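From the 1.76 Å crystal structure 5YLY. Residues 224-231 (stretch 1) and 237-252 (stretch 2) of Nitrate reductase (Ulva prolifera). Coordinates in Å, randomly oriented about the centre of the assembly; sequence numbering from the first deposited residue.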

ATOM      1  N   LYS A 224      -7.077  13.586   5.320  1.00 25.17           N
ATOM      2  CA  LYS A 224      -7.510  14.173   4.047  1.00 25.50           C
ATOM      3  C   LYS A 224      -6.873  13.363   2.943  1.00 28.53           C
ATOM      4  O   LYS A 224      -5.727  12.895   3.085  1.00 27.72           O
ATOM      5  CB  LYS A 224      -7.132  15.641   3.901  1.00 28.83           C
ATOM      6  CG  LYS A 224      -7.947  16.549   4.815  1.00 35.58           C
ATOM      7  CD  LYS A 224      -7.675  18.035   4.501  1.00 41.67           C
ATOM      8  CE  LYS A 224      -8.290  18.931   5.551  1.00 52.47           C
ATOM      9  NZ  LYS A 224      -9.771  18.795   5.594  1.00 61.33           N
ATOM     10  N   ILE A 225      -7.618  13.178   1.846  1.00 26.32           N
ATOM     11  CA  ILE A 225      -7.106  12.428   0.705  1.00 25.98           C
ATOM     12  C   ILE A 225      -7.244  13.289  -0.543  1.00 31.06           C
ATOM     13  O   ILE A 225      -8.307  13.886  -0.767  1.00 29.39           O
ATOM     14  CB  ILE A 225      -7.810  11.052   0.568  1.00 28.83           C
ATOM     15  CG1 ILE A 225      -7.603  10.158   1.838  1.00 27.97           C
ATOM     16  CG2 ILE A 225      -7.322  10.302  -0.693  1.00 31.35           C
ATOM     17  CD1 ILE A 225      -8.577   9.114   2.000  1.00 33.30           C
ATOM     18  N   HIS A 226      -6.159  13.389  -1.333  1.00 27.78           N
ATOM     19  CA  HIS A 226      -6.178  14.150  -2.577  1.00 28.45           C
ATOM     20  C   HIS A 226      -5.673  13.232  -3.664  1.00 32.09           C
ATOM     21  O   HIS A 226      -4.787  12.412  -3.414  1.00 30.23           O
ATOM     22  CB  HIS A 226      -5.313  15.399  -2.492  1.00 31.01           C
ATOM     23  CG  HIS A 226      -5.602  16.379  -3.583  1.00 36.86           C
ATOM     24  ND1 HIS A 226      -6.639  17.280  -3.444  1.00 40.36           N
ATOM     25  CD2 HIS A 226      -5.035  16.571  -4.791  1.00 40.50           C
ATOM     26  CE1 HIS A 226      -6.633  18.030  -4.527  1.00 41.11           C
ATOM     27  NE2 HIS A 226      -5.707  17.636  -5.373  1.00 41.87           N
ATOM     28  N   TYR A 227      -6.259  13.350  -4.861  1.00 29.95           N
ATOM     29  CA  TYR A 227      -5.921  12.509  -6.005  1.00 30.48           C
ATOM     30  C   TYR A 227      -5.398  13.338  -7.159  1.00 36.05           C
ATOM     31  O   TYR A 227      -5.767  14.507  -7.311  1.00 37.06           O
ATOM     32  CB  TYR A 227      -7.177  11.773  -6.508  1.00 30.90           C
ATOM     33  CG  TYR A 227      -7.905  10.966  -5.462  1.00 30.67           C
ATOM     34  CD1 TYR A 227      -7.562   9.640  -5.213  1.00 31.14           C
ATOM     35  CD2 TYR A 227      -8.986  11.503  -4.763  1.00 30.80           C
ATOM     36  CE1 TYR A 227      -8.252   8.879  -4.271  1.00 28.88           C
ATOM     37  CE2 TYR A 227      -9.671  10.756  -3.801  1.00 29.96           C
ATOM     38  CZ  TYR A 227      -9.311   9.444  -3.574  1.00 32.41           C
ATOM     39  OH  TYR A 227      -9.974   8.713  -2.627  1.00 31.49           O
ATOM     40  N   THR A 228      -4.574  12.713  -8.018  1.00 33.22           N
ATOM     41  CA  THR A 228      -4.156  13.274  -9.300  1.00 34.06           C
ATOM     42  C   THR A 228      -4.192  12.164 -10.325  1.00 37.34           C
ATOM     43  O   THR A 228      -3.944  11.005  -9.991  1.00 35.23           O
ATOM     44  CB  THR A 228      -2.832  14.059  -9.288  1.00 40.21           C
ATOM     45  OG1 THR A 228      -2.732  14.782 -10.528  1.00 43.08           O
ATOM     46  CG2 THR A 228      -1.595  13.163  -9.119  1.00 37.38           C
ATOM     47  N   VAL A 229      -4.578  12.505 -11.541  1.00 36.98           N
ATOM     48  CA  VAL A 229      -4.586  11.582 -12.676  1.00 37.61           C
ATOM     49  C   VAL A 229      -3.871  12.278 -13.839  1.00 46.94           C
ATOM     50  O   VAL A 229      -3.881  13.509 -13.890  1.00 45.74           O
ATOM     51  CB  VAL A 229      -5.990  11.019 -13.042  1.00 41.09           C
ATOM     52  CG1 VAL A 229      -6.576  10.168 -11.910  1.00 37.98           C
ATOM     53  CG2 VAL A 229      -6.950  12.127 -13.451  1.00 42.93           C
ATOM     54  N   ASP A 230      -3.186  11.513 -14.713  1.00 48.51           N
ATOM     55  CA  ASP A 230      -2.447  12.070 -15.852  1.00 53.16           C
ATOM     56  C   ASP A 230      -3.437  12.699 -16.814  1.00 63.71           C
ATOM     57  O   ASP A 230      -3.383  13.908 -17.067  1.00 64.65           O
ATOM     58  CB  ASP A 230      -1.635  10.976 -16.578  1.00 55.93           C
ATOM     59  CG  ASP A 230      -0.509  10.325 -15.788  1.00 69.70           C
ATOM     60  OD1 ASP A 230      -0.245  10.765 -14.652  1.00 67.47           O
ATOM     61  OD2 ASP A 230       0.139   9.409 -16.330  1.00 82.11           O
ATOM     62  N   ARG A 231      -4.378  11.875 -17.294  1.00 64.54           N
ATOM     63  CA  ARG A 231      -5.405  12.300 -18.231  1.00 68.19           C
ATOM     64  C   ARG A 231      -6.796  12.234 -17.581  1.00 73.24           C
ATOM     65  O   ARG A 231      -7.399  11.160 -17.464  1.00 71.24           O
ATOM     66  CB  ARG A 231      -5.322  11.573 -19.595  1.00 69.97           C
ATOM     67  CG  ARG A 231      -4.601  10.218 -19.582  1.00 72.82           C
ATOM     68  CD  ARG A 231      -5.549   9.068 -19.836  1.00 77.80           C
ATOM     69  NE  ARG A 231      -6.039   9.026 -21.214  1.00 95.44           N
ATOM     70  CZ  ARG A 231      -6.831   8.075 -21.700  1.00108.99           C
ATOM     71  NH1 ARG A 231      -7.231   7.072 -20.925  1.00 91.03           N
ATOM     72  NH2 ARG A 231      -7.223   8.114 -22.968  1.00 95.83           N
ATOM     73  N   LYS A 237     -12.955  16.285  -9.922  1.00 54.60           N
ATOM     74  CA  LYS A 237     -12.857  17.323  -8.882  1.00 54.79           C
ATOM     75  C   LYS A 237     -11.481  17.428  -8.201  1.00 54.92           C
ATOM     76  O   LYS A 237     -11.356  18.121  -7.188  1.00 55.14           O
ATOM     77  CB  LYS A 237     -13.975  17.147  -7.822  1.00 58.25           C
ATOM     78  CG  LYS A 237     -15.400  17.209  -8.405  1.00 81.59           C
ATOM     79  CD  LYS A 237     -16.400  17.956  -7.523  1.00 93.64           C
ATOM     80  CE  LYS A 237     -16.618  19.378  -7.980  1.00105.37           C
ATOM     81  NZ  LYS A 237     -17.549  20.102  -7.087  1.00116.85           N
ATOM     82  N   TYR A 238     -10.449  16.767  -8.750  1.00 46.73           N
ATOM     83  CA  TYR A 238      -9.124  16.809  -8.129  1.00 43.97           C
ATOM     84  C   TYR A 238      -8.045  17.290  -9.102  1.00 46.73           C
ATOM     85  O   TYR A 238      -8.367  17.950 -10.090  1.00 46.05           O
ATOM     86  CB  TYR A 238      -8.775  15.450  -7.473  1.00 42.10           C
ATOM     87  CG  TYR A 238      -9.789  14.936  -6.475  1.00 42.56           C
ATOM     88  CD1 TYR A 238     -10.848  14.129  -6.880  1.00 43.90           C
ATOM     89  CD2 TYR A 238      -9.634  15.167  -5.111  1.00 42.65           C
ATOM     90  CE1 TYR A 238     -11.769  13.624  -5.963  1.00 44.31           C
ATOM     91  CE2 TYR A 238     -10.549  14.663  -4.181  1.00 43.14           C
ATOM     92  CZ  TYR A 238     -11.612  13.893  -4.614  1.00 50.26           C
ATOM     93  OH  TYR A 238     -12.514  13.399  -3.709  1.00 48.24           O
ATOM     94  N   SER A 239      -6.760  16.997  -8.811  1.00 42.31           N
ATOM     95  CA  SER A 239      -5.644  17.484  -9.633  1.00 42.40           C
ATOM     96  C   SER A 239      -5.366  16.681 -10.905  1.00 45.74           C
ATOM     97  O   SER A 239      -5.782  15.527 -11.019  1.00 42.11           O
ATOM     98  CB  SER A 239      -4.381  17.582  -8.795  1.00 43.29           C
ATOM     99  OG  SER A 239      -4.537  18.570  -7.794  1.00 45.27           O
ATOM    100  N   SER A 240      -4.641  17.304 -11.850  1.00 46.20           N
ATOM    101  CA  SER A 240      -4.236  16.730 -13.130  1.00 48.56           C
ATOM    102  C   SER A 240      -2.710  16.775 -13.239  1.00 54.57           C
ATOM    103  O   SER A 240      -2.074  17.720 -12.750  1.00 53.39           O
ATOM    104  CB  SER A 240      -4.809  17.555 -14.292  1.00 57.03           C
ATOM    105  OG  SER A 240      -6.206  17.783 -14.186  1.00 73.66           O
ATOM    106  N   GLY A 241      -2.157  15.810 -13.965  1.00 54.17           N
ATOM    107  CA  GLY A 241      -0.730  15.772 -14.260  1.00 56.04           C
ATOM    108  C   GLY A 241       0.117  15.176 -13.162  1.00 58.50           C
ATOM    109  O   GLY A 241      -0.410  14.560 -12.238  1.00 56.22           O
ATOM    110  N   PHE A 242       1.436  15.354 -13.268  1.00 57.65           N
ATOM    111  CA  PHE A 242       2.400  14.819 -12.307  1.00 57.28           C
ATOM    112  C   PHE A 242       2.396  15.595 -10.997  1.00 57.63           C
ATOM    113  O   PHE A 242       2.105  16.800 -10.982  1.00 56.84           O
ATOM    114  CB  PHE A 242       3.831  14.836 -12.885  1.00 61.88           C
ATOM    115  CG  PHE A 242       4.005  14.210 -14.250  1.00 66.29           C
ATOM    116  CD1 PHE A 242       3.655  12.881 -14.474  1.00 69.66           C
ATOM    117  CD2 PHE A 242       4.566  14.936 -15.297  1.00 71.94           C
ATOM    118  CE1 PHE A 242       3.831  12.301 -15.738  1.00 72.44           C
ATOM    119  CE2 PHE A 242       4.745  14.355 -16.553  1.00 76.69           C
ATOM    120  CZ  PHE A 242       4.373  13.043 -16.767  1.00 73.87           C
ATOM    121  N   ILE A 243       2.775  14.907  -9.906  1.00 50.36           N
ATOM    122  CA  ILE A 243       2.927  15.526  -8.596  1.00 48.08           C
ATOM    123  C   ILE A 243       3.990  16.656  -8.743  1.00 53.08           C
ATOM    124  O   ILE A 243       5.050  16.429  -9.325  1.00 53.53           O
ATOM    125  CB  ILE A 243       3.324  14.458  -7.550  1.00 48.65           C
ATOM    126  CG1 ILE A 243       2.184  13.412  -7.358  1.00 46.60           C
ATOM    127  CG2 ILE A 243       3.701  15.099  -6.221  1.00 48.72           C
ATOM    128  CD1 ILE A 243       2.557  12.170  -6.611  1.00 52.38           C
ATOM    129  N   ASP A 244       3.649  17.879  -8.306  1.00 48.48           N
ATOM    130  CA  ASP A 244       4.542  19.035  -8.328  1.00 49.96           C
ATOM    131  C   ASP A 244       4.507  19.721  -6.960  1.00 50.86           C
ATOM    132  O   ASP A 244       3.770  19.269  -6.074  1.00 48.02           O
ATOM    133  CB  ASP A 244       4.234  19.995  -9.505  1.00 54.00           C
ATOM    134  CG  ASP A 244       2.887  20.720  -9.511  1.00 59.32           C
ATOM    135  OD1 ASP A 244       2.099  20.537  -8.557  1.00 54.39           O
ATOM    136  OD2 ASP A 244       2.627  21.475 -10.468  1.00 66.37           O
ATOM    137  N   LEU A 245       5.322  20.768  -6.763  1.00 47.02           N
ATOM    138  CA  LEU A 245       5.383  21.471  -5.475  1.00 46.05           C
ATOM    139  C   LEU A 245       4.024  21.998  -5.030  1.00 48.94           C
ATOM    140  O   LEU A 245       3.668  21.818  -3.869  1.00 47.13           O
ATOM    141  CB  LEU A 245       6.429  22.611  -5.489  1.00 48.00           C
ATOM    142  CG  LEU A 245       6.639  23.350  -4.154  1.00 51.50           C
ATOM    143  CD1 LEU A 245       7.115  22.414  -3.045  1.00 49.65           C
ATOM    144  CD2 LEU A 245       7.590  24.531  -4.317  1.00 54.03           C
ATOM    145  N   ASP A 246       3.275  22.652  -5.949  1.00 47.48           N
ATOM    146  CA  ASP A 246       1.939  23.209  -5.677  1.00 47.31           C
ATOM    147  C   ASP A 246       0.986  22.124  -5.181  1.00 45.93           C
ATOM    148  O   ASP A 246       0.285  22.332  -4.198  1.00 44.30           O
ATOM    149  CB  ASP A 246       1.349  23.873  -6.932  1.00 51.48           C
ATOM    150  CG  ASP A 246       0.734  25.230  -6.668  1.00 73.66           C
ATOM    151  OD1 ASP A 246      -0.243  25.297  -5.884  1.00 74.32           O
ATOM    152  OD2 ASP A 246       1.262  26.233  -7.205  1.00 83.03           O
ATOM    153  N   MET A 247       0.981  20.961  -5.844  1.00 41.06           N
ATOM    154  CA  MET A 247       0.130  19.855  -5.441  1.00 38.28           C
ATOM    155  C   MET A 247       0.514  19.327  -4.058  1.00 41.71           C
ATOM    156  O   MET A 247      -0.378  19.051  -3.242  1.00 39.03           O
ATOM    157  CB  MET A 247       0.164  18.738  -6.473  1.00 39.17           C
ATOM    158  CG  MET A 247      -0.967  17.739  -6.300  1.00 38.81           C
ATOM    159  SD  MET A 247      -0.790  16.385  -7.487  1.00 41.88           S
ATOM    160  CE  MET A 247      -0.829  17.281  -9.044  1.00 40.83           C
ATOM    161  N   CYS A 248       1.840  19.202  -3.787  1.00 38.11           N
ATOM    162  CA  CYS A 248       2.320  18.741  -2.475  1.00 36.53           C
ATOM    163  C   CYS A 248       1.944  19.749  -1.386  1.00 38.55           C
ATOM    164  O   CYS A 248       1.566  19.338  -0.295  1.00 38.13           O
ATOM    165  CB  CYS A 248       3.828  18.490  -2.501  1.00 37.27           C
ATOM    166  SG  CYS A 248       4.327  17.073  -3.518  1.00 40.02           S
ATOM    167  N   GLU A 249       2.033  21.066  -1.679  1.00 37.55           N
ATOM    168  CA  GLU A 249       1.678  22.091  -0.688  1.00 38.18           C
ATOM    169  C   GLU A 249       0.175  22.109  -0.406  1.00 40.55           C
ATOM    170  O   GLU A 249      -0.236  22.382   0.721  1.00 39.00           O
ATOM    171  CB  GLU A 249       2.184  23.487  -1.109  1.00 41.12           C
ATOM    172  CG  GLU A 249       3.697  23.618  -1.018  1.00 51.63           C
ATOM    173  CD  GLU A 249       4.325  24.883  -1.581  1.00 67.84           C
ATOM    174  OE1 GLU A 249       3.712  25.526  -2.467  1.00 51.92           O
ATOM    175  OE2 GLU A 249       5.463  25.202  -1.161  1.00 58.35           O
ATOM    176  N   ARG A 250      -0.643  21.846  -1.427  1.00 38.80           N
ATOM    177  CA  ARG A 250      -2.097  21.815  -1.230  1.00 38.80           C
ATOM    178  C   ARG A 250      -2.557  20.574  -0.461  1.00 39.93           C
ATOM    179  O   ARG A 250      -3.416  20.671   0.407  1.00 40.20           O
ATOM    180  CB  ARG A 250      -2.852  21.916  -2.571  1.00 41.65           C
ATOM    181  CG  ARG A 250      -2.739  23.316  -3.210  1.00 58.53           C
ATOM    182  CD  ARG A 250      -3.584  23.487  -4.464  1.00 72.19           C
ATOM    183  NE  ARG A 250      -2.993  22.834  -5.638  1.00 81.96           N
ATOM    184  CZ  ARG A 250      -3.401  21.669  -6.138  1.00 88.59           C
ATOM    185  NH1 ARG A 250      -4.404  21.012  -5.571  1.00 69.36           N
ATOM    186  NH2 ARG A 250      -2.807  21.156  -7.211  1.00 69.04           N
ATOM    187  N   ALA A 251      -1.983  19.416  -0.775  1.00 33.06           N
ATOM    188  CA  ALA A 251      -2.381  18.120  -0.232  1.00 30.18           C
ATOM    189  C   ALA A 251      -1.699  17.661   1.025  1.00 31.32           C
ATOM    190  O   ALA A 251      -2.274  16.832   1.727  1.00 29.69           O
ATOM    191  CB  ALA A 251      -2.177  17.056  -1.311  1.00 29.68           C
ATOM    192  N   LEU A 252      -0.459  18.114   1.290  1.00 31.27           N
ATOM    193  CA  LEU A 252       0.327  17.567   2.399  1.00 30.62           C
ATOM    194  C   LEU A 252       0.750  18.548   3.475  1.00 34.94           C
ATOM    195  O   LEU A 252       0.721  19.759   3.265  1.00 36.46           O
ATOM    196  CB  LEU A 252       1.591  16.888   1.795  1.00 30.61           C
ATOM    197  CG  LEU A 252       1.352  15.846   0.665  1.00 31.80           C
ATOM    198  CD1 LEU A 252       2.658  15.430   0.058  1.00 32.13           C
ATOM    199  CD2 LEU A 252       0.565  14.589   1.203  1.00 29.34           C
TER
HETATM  200  O   HOH W   1     -10.940  13.003  -0.711  1.00 45.48           O

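A short strand, 239-240, pairs with a longer one at Thr-228 and Val-229. These two residues run parallel to Ser-239 and Ser-240, and three backbone hydrogen bonds fix the register: Ser-239 N to Tyr-227 O at 3.1 Å, Val-229 N to Ser-239 O at 3.3 Å, and Gly-241 N to Val-229 O at 2.9 Å. Ser-239 thus bonds through both its N and its O to residues on either side of Thr-228, as a parallel bridge requires. The chain then turns into helix 245-251, which runs back nearly antiparallel to strand 224-229, at 159°, with the axes 9.6 Å apart at closest approach. Asp-244 caps that helix: chi1 in the p well brings OD1 to within 3.0 Å of Met-247 N.

Thr-228 and Ser-239 share one face of the sheet. With chi1 at -167° (t), Thr-228 directs its hydroxyl along the neighbouring strand, where OG1 donates to Gly-241 O at 2.9 Å, adding a side-chain bond just past the backbone ladder. The same rotamer leaves CG2 4.2 Å from Ile-243 CG1. Met-247, extended through chi1 and chi2 (both t) and bent at chi3 (m), brings its CE to 3.5 Å from Thr-228 OG1. Gly-241 has a phi of 83°, a value that by itself favours glycine.

His-226 is the most heavily covered residue of its strand. Its CB points sideways, but the t rotamer with chi2 at 84° carries the ring toward stretch 2, where NE2 and Ser-239 OG form a 2.8 Å hydrogen bond near the ring plane; either could be the donor. Ser-239 OG, placed by an m rotamer, also accepts from Arg-250 NH2 at 3.2 Å and, weakly, from Arg-250 NH1 at 3.3 Å. One small hydroxyl therefore ties strand to helix. The chi3 bend of Arg-250 (m) helps turn its guanidinium toward this site, and a long salt bridge joins its NE to Asp-246 OD1 at 3.7 Å. Ala-251 points toward the strand, its CB 3.7 Å from His-226 CB, a close approach with little bulk.

Tyr-238 meets two rings, one with its edge and one with its face. Its edge faces the His-226 ring, planes at 83°, while its own face receives the edge of Tyr-227, planes at 80°, with Tyr-227 CD2 3.6 Å from Tyr-238 CZ. Both tyrosines adopt m with chi2 near perpendicular, the usual aromatic conformation, and their rings meet edge-to-face. A water donates to Ile-225 O at 2.8 Å and weakly accepts from Tyr-238 OH at 3.4 Å.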